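DUF3887 domain-containing protein (Ruminococcus gnavus, PDB 4HYZ) is of unknown function, but belongs to a family of the NTF2 clan, whose members pack helices against a curved antiparallel sheet. Local coordinates at residues I3-P8 and T72-I77; K18-D23 and Y99-D104. All blocks are in the same frame, centred on the assembly; numbering follows the deposited sequence.

Contact 1: residues I3-P8 and T72-I77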
loop_
_atom_site.group_PDB
_atom_site.type_symbol
_atom_site.label_atom_id
_atom_site.label_comp_id
_atom_site.label_asym_id
_atom_site.label_seq_id
_atom_site.Cartn_x
_atom_site.Cartn_y
_atom_site.Cartn_z
ATOM N N ILE A 3 -7.680 -6.551 -5.000
ATOM C CA ILE A 3 -6.582 -5.722 -5.479
ATOM C C ILE A 3 -5.633 -5.664 -4.307
ATOM O O ILE A 3 -6.064 -5.347 -3.186
ATOM C CB ILE A 3 -6.987 -4.322 -5.989
ATOM C CG1 ILE A 3 -8.108 -4.412 -7.049
ATOM C CG2 ILE A 3 -5.709 -3.577 -6.520
ATOM C CD1 ILE A 3 -7.703 -5.003 -8.431
ATOM N N LEU A 4 -4.359 -5.982 -4.551
ATOM C CA LEU A 4 -3.361 -6.019 -3.473
ATOM C C LEU A 4 -2.318 -4.950 -3.677
ATOM O O LEU A 4 -1.926 -4.666 -4.815
ATOM C CB LEU A 4 -2.683 -7.426 -3.388
ATOM C CG LEU A 4 -3.587 -8.672 -3.290
ATOM C CD1 LEU A 4 -2.736 -9.958 -3.305
ATOM C CD2 LEU A 4 -4.463 -8.643 -2.026
ATOM N N LYS A 5 -1.864 -4.358 -2.579
ATOM C CA LYS A 5 -0.829 -3.314 -2.626
ATOM C C LYS A 5 0.558 -3.927 -2.310
ATOM O O LYS A 5 1.459 -3.257 -1.810
ATOM C CB LYS A 5 -1.203 -2.151 -1.722
ATOM C CG LYS A 5 -2.208 -1.208 -2.398
ATOM C CD LYS A 5 -2.778 -0.174 -1.449
ATOM C CE LYS A 5 -3.915 0.549 -2.137
ATOM N NZ LYS A 5 -4.274 1.814 -1.444
ATOM N N GLU A 6 0.737 -5.179 -2.701
ATOM C CA GLU A 6 2.015 -5.942 -2.638
ATOM C C GLU A 6 1.852 -7.151 -3.526
ATOM O O GLU A 6 0.750 -7.391 -4.011
ATOM C CB GLU A 6 2.409 -6.369 -1.193
ATOM C CG GLU A 6 1.408 -7.337 -0.532
ATOM C CD GLU A 6 0.186 -6.661 0.056
ATOM O OE1 GLU A 6 0.344 -5.627 0.750
ATOM O OE2 GLU A 6 -0.934 -7.161 -0.179
ATOM N N LEU A 7 2.909 -7.928 -3.738
ATOM C CA LEU A 7 2.751 -9.141 -4.551
ATOM C C LEU A 7 1.913 -10.187 -3.801
ATOM O O LEU A 7 2.083 -10.326 -2.585
ATOM C CB LEU A 7 4.119 -9.760 -4.889
ATOM C CG LEU A 7 5.038 -8.969 -5.842
ATOM C CD1 LEU A 7 6.500 -9.488 -5.718
ATOM C CD2 LEU A 7 4.495 -8.958 -7.292
ATOM N N PRO A 8 1.140 -11.030 -4.508
ATOM C CA PRO A 8 0.483 -12.162 -3.831
ATOM C C PRO A 8 1.485 -13.224 -3.380
ATOM O O PRO A 8 2.652 -13.189 -3.779
ATOM C CB PRO A 8 -0.412 -12.760 -4.930
ATOM C CG PRO A 8 -0.486 -11.715 -6.004
ATOM C CD PRO A 8 0.851 -11.037 -5.956
ATOM N N THR A 72 7.546 -0.677 -8.247
ATOM C CA THR A 72 6.379 -0.659 -7.347
ATOM C C THR A 72 5.626 -1.962 -7.582
ATOM O O THR A 72 5.219 -2.212 -8.702
ATOM C CB THR A 72 5.481 0.567 -7.596
ATOM O OG1 THR A 72 6.251 1.756 -7.513
ATOM C CG2 THR A 72 4.303 0.613 -6.664
ATOM N N TYR A 73 5.408 -2.760 -6.545
ATOM C CA TYR A 73 4.778 -4.076 -6.647
ATOM C C TYR A 73 3.324 -4.061 -6.225
ATOM O O TYR A 73 2.960 -3.431 -5.245
ATOM C CB TYR A 73 5.577 -5.120 -5.817
ATOM C CG TYR A 73 7.017 -5.214 -6.277
ATOM C CD1 TYR A 73 7.374 -6.029 -7.351
ATOM C CD2 TYR A 73 8.017 -4.447 -5.681
ATOM C CE1 TYR A 73 8.693 -6.100 -7.804
ATOM C CE2 TYR A 73 9.344 -4.512 -6.126
ATOM C CZ TYR A 73 9.677 -5.355 -7.180
ATOM O OH TYR A 73 10.970 -5.431 -7.655
ATOM N N LEU A 74 2.489 -4.776 -6.976
ATOM C CA LEU A 74 1.053 -4.864 -6.721
ATOM C C LEU A 74 0.605 -6.274 -7.014
ATOM O O LEU A 74 1.393 -7.106 -7.459
ATOM C CB LEU A 74 0.266 -3.849 -7.594
ATOM C CG LEU A 74 0.587 -2.346 -7.431
ATOM C CD1 LEU A 74 -0.029 -1.539 -8.570
ATOM C CD2 LEU A 74 -0.023 -1.799 -6.145
ATOM N N GLY A 75 -0.649 -6.554 -6.752
ATOM C CA GLY A 75 -1.173 -7.896 -6.995
ATOM C C GLY A 75 -2.663 -7.880 -7.199
ATOM O O GLY A 75 -3.340 -6.855 -7.007
ATOM N N GLN A 76 -3.172 -9.015 -7.622
ATOM C CA GLN A 76 -4.602 -9.191 -7.850
ATOM C C GLN A 76 -4.978 -10.656 -7.697
ATOM O O GLN A 76 -4.228 -11.542 -8.118
ATOM C CB GLN A 76 -4.983 -8.701 -9.267
ATOM C CG GLN A 76 -6.504 -8.716 -9.508
ATOM C CD GLN A 76 -6.939 -8.253 -10.884
ATOM O OE1 GLN A 76 -6.142 -7.867 -11.723
ATOM N NE2 GLN A 76 -8.234 -8.265 -11.144
ATOM N N ILE A 77 -6.134 -10.895 -7.110
ATOM C CA ILE A 77 -6.738 -12.202 -7.014
ATOM C C ILE A 77 -8.002 -12.101 -7.874
ATOM O O ILE A 77 -8.837 -11.229 -7.640
ATOM C CB ILE A 77 -6.944 -12.729 -5.573
ATOM C CG1 ILE A 77 -5.550 -12.945 -4.932
ATOM C CG2 ILE A 77 -7.716 -14.059 -5.631
ATOM C CD1 ILE A 77 -5.513 -12.940 -3.485
#
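Two backbone hydrogen bonds tie L4 to G75 as an antiparallel hydrogen-bonded pair: L4 N donates to G75 O over 2.8 Å at 168°, and G75 N donates to L4 O over 3.0 Å. I3 and Q76 form the non-hydrogen-bonded pair; Q76 CG, anti to the backbone N (chi1 -174°), runs the extended chain alongside I3 and lies 4.0 Å from I3 CD1. On the opposite face L4 CD1 meets I77 CD1 obliquely at 4.1 Å. After L4 the chain swings over G75, bringing P8 CD to 3.9 Å from G75 CA; that CD and E6 O crowd the place of a CB on this glycine. L7 lies alongside Y73, its CG 3.9 Å from Y73 CB and its CD2 3.6 Å from L74 O. An alanine here would lack CG and both methyls, and would probably loosen the packing of this turn against Y73 and K13 and V16 of helix 13-28. Further out, K5 NZ hydrogen-bonds to K5 O and Y73 O of the second subunit, and E6 OE1 accepts one from K5 N of the third subunit. This is a short N-terminal strand, outermost in this chain's antiparallel sheet and placed at a subunit interface.

Contact 2: residues K18-D23 and Y99-D104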
loop_
_atom_site.group_PDB
_atom_site.type_symbol
_atom_site.label_atom_id
_atom_site.label_comp_id
_atom_site.label_asym_id
_atom_site.label_seq_id
_atom_site.Cartn_x
_atom_site.Cartn_y
_atom_site.Cartn_z
ATOM N N LYS A 18 13.435 -8.982 -12.300
ATOM C CA LYS A 18 14.312 -9.577 -13.285
ATOM C C LYS A 18 13.528 -9.934 -14.565
ATOM O O LYS A 18 13.997 -9.585 -15.666
ATOM C CB LYS A 18 15.079 -10.778 -12.706
ATOM C CG LYS A 18 16.087 -11.385 -13.679
ATOM C CD LYS A 18 16.711 -12.666 -13.133
ATOM C CE LYS A 18 17.858 -13.184 -13.991
ATOM N NZ LYS A 18 17.386 -14.075 -15.091
ATOM N N GLN A 19 12.334 -10.548 -14.425
ATOM C CA GLN A 19 11.503 -10.910 -15.582
ATOM C C GLN A 19 10.958 -9.684 -16.296
ATOM O O GLN A 19 10.880 -9.703 -17.519
ATOM C CB GLN A 19 10.340 -11.836 -15.182
ATOM C CG GLN A 19 9.643 -12.469 -16.397
ATOM C CD GLN A 19 10.545 -13.436 -17.120
ATOM O OE1 GLN A 19 10.914 -14.471 -16.575
ATOM N NE2 GLN A 19 11.031 -13.061 -18.303
ATOM N N ALA A 20 10.573 -8.624 -15.536
ATOM C CA ALA A 20 10.032 -7.389 -16.105
ATOM C C ALA A 20 11.111 -6.692 -16.952
ATOM O O ALA A 20 10.830 -6.216 -18.048
ATOM C CB ALA A 20 9.538 -6.458 -14.991
HETATM N N MSE A 21 12.351 -6.658 -16.450
HETATM C CA MSE A 21 13.456 -6.044 -17.204
HETATM C C MSE A 21 13.727 -6.814 -18.508
HETATM O O MSE A 21 13.904 -6.198 -19.572
HETATM C CB MSE A 21 14.714 -5.972 -16.349
HETATM C CG MSE A 21 14.569 -4.992 -15.187
HETATM SE SE MSE A 21 16.269 -4.775 -14.293
HETATM C CE MSE A 21 16.408 -6.517 -13.384
ATOM N N GLU A 22 13.695 -8.152 -18.437
ATOM C CA GLU A 22 13.886 -9.008 -19.633
ATOM C C GLU A 22 12.746 -8.834 -20.616
ATOM O O GLU A 22 12.981 -8.700 -21.796
ATOM C CB GLU A 22 13.980 -10.474 -19.226
ATOM C CG GLU A 22 15.341 -10.811 -18.680
ATOM C CD GLU A 22 15.425 -12.066 -17.849
ATOM O OE1 GLU A 22 14.369 -12.643 -17.502
ATOM O OE2 GLU A 22 16.560 -12.423 -17.469
ATOM N N ASP A 23 11.504 -8.804 -20.120
ATOM C CA ASP A 23 10.322 -8.666 -20.962
ATOM C C ASP A 23 10.245 -7.281 -21.623
ATOM O O ASP A 23 9.764 -7.180 -22.749
ATOM C CB ASP A 23 9.054 -8.991 -20.157
ATOM C CG ASP A 23 8.960 -10.474 -19.815
ATOM O OD1 ASP A 23 9.801 -11.269 -20.325
ATOM O OD2 ASP A 23 8.076 -10.842 -19.021
ATOM N N TYR A 99 6.274 1.551 -16.966
ATOM C CA TYR A 99 5.646 0.364 -17.545
ATOM C C TYR A 99 4.872 -0.409 -16.485
ATOM O O TYR A 99 5.365 -0.536 -15.368
ATOM C CB TYR A 99 6.706 -0.560 -18.153
ATOM C CG TYR A 99 7.194 -0.191 -19.533
ATOM C CD1 TYR A 99 8.130 0.829 -19.713
ATOM C CD2 TYR A 99 6.872 -0.974 -20.633
ATOM C CE1 TYR A 99 8.691 1.088 -20.964
ATOM C CE2 TYR A 99 7.413 -0.715 -21.891
ATOM C CZ TYR A 99 8.326 0.314 -22.050
ATOM O OH TYR A 99 8.872 0.562 -23.281
ATOM N N SER A 100 3.703 -0.966 -16.838
ATOM C CA SER A 100 2.898 -1.819 -15.943
ATOM C C SER A 100 2.816 -3.202 -16.545
ATOM O O SER A 100 2.264 -3.358 -17.632
ATOM C CB SER A 100 1.493 -1.260 -15.734
ATOM O OG SER A 100 1.586 0.039 -15.196
ATOM N N LEU A 101 3.378 -4.182 -15.852
ATOM C CA LEU A 101 3.402 -5.577 -16.263
ATOM C C LEU A 101 2.768 -6.419 -15.201
ATOM O O LEU A 101 2.961 -6.155 -14.016
ATOM C CB LEU A 101 4.862 -6.057 -16.506
ATOM C CG LEU A 101 5.492 -5.752 -17.867
ATOM C CD1 LEU A 101 5.693 -4.256 -18.082
ATOM C CD2 LEU A 101 6.844 -6.414 -17.990
ATOM N N ALA A 102 2.037 -7.449 -15.610
ATOM C CA ALA A 102 1.415 -8.382 -14.683
ATOM C C ALA A 102 1.699 -9.791 -15.142
ATOM O O ALA A 102 1.752 -10.055 -16.342
ATOM C CB ALA A 102 -0.088 -8.118 -14.562
ATOM N N TYR A 103 1.879 -10.690 -14.183
ATOM C CA TYR A 103 2.239 -12.077 -14.417
ATOM C C TYR A 103 1.315 -13.037 -13.739
ATOM O O TYR A 103 0.805 -12.758 -12.646
ATOM C CB TYR A 103 3.668 -12.331 -13.849
ATOM C CG TYR A 103 4.751 -11.584 -14.603
ATOM C CD1 TYR A 103 5.263 -12.079 -15.801
ATOM C CD2 TYR A 103 5.246 -10.362 -14.134
ATOM C CE1 TYR A 103 6.265 -11.401 -16.497
ATOM C CE2 TYR A 103 6.262 -9.684 -14.813
ATOM C CZ TYR A 103 6.756 -10.203 -16.005
ATOM O OH TYR A 103 7.714 -9.541 -16.729
ATOM N N ASP A 104 1.210 -14.234 -14.318
ATOM C CA ASP A 104 0.558 -15.325 -13.619
ATOM C C ASP A 104 1.668 -16.010 -12.775
ATOM O O ASP A 104 2.854 -15.608 -12.855
ATOM C CB ASP A 104 -0.186 -16.270 -14.586
ATOM C CG ASP A 104 0.649 -17.094 -15.550
ATOM O OD1 ASP A 104 1.905 -17.017 -15.490
ATOM O OD2 ASP A 104 0.063 -17.873 -16.302
#
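This is a buried helix-on-sheet contact near the centre of the chain, where helix 13-28 lies across the antiparallel sheet, consistent with the NTF2-like fold of its clan. The local axes of helix 18-23 and strand 99-103 pass 9.8 Å apart at 118°, so the helix runs obliquely over the strand. L101 and Y103, two residues apart and therefore on one face of the sheet, both point at the helix. L101 packs CD2 against the helix, 3.8 Å from A20 CA and also touching D23 CB. The hydroxyl of Y103 passes close to A20 CA. Q19 CG, anti to the backbone N (chi1 -168°), is set 3.5 Å from Y103 CE1. The bend at chi2 (67°) turns the amide toward D23, one turn further along the helix, where Q19 NE2 donates to D23 OD1 over 3.0 Å. R38 NE adds a salt bridge to the same oxygen. D23 OD2 accepts from Y103 OH, tip to tip, over 2.7 Å, so the carboxylate is held on both oxygens and probably stays ionised despite its burial. The hydroxyl approaches from above the carboxylate plane, while OD2 lies at the edge of the tyrosine ring, near its plane.

Overall arrangement
The centres of contact 1 and contact 2 lie about 13 Å apart, with nearest atoms about 6 Å from each other, so the two do not touch. They share one antiparallel sheet: contact 1 pairs strand 2-4, outermost within the chain, with strand 65-78, whereas contact 2 sets helix 13-28 on strand 95-103, with strand 81-92 between the two longer strands. Along the sequence the segments alternate, 3-8, 18-23, 72-77, 99-104, so the N-terminal strand and the helix that follows it are each joined to the later sheet. Contact 2 belongs to the interior of one subunit; contact 1, nearer the periphery, also meets other copies in the four-chain assembly.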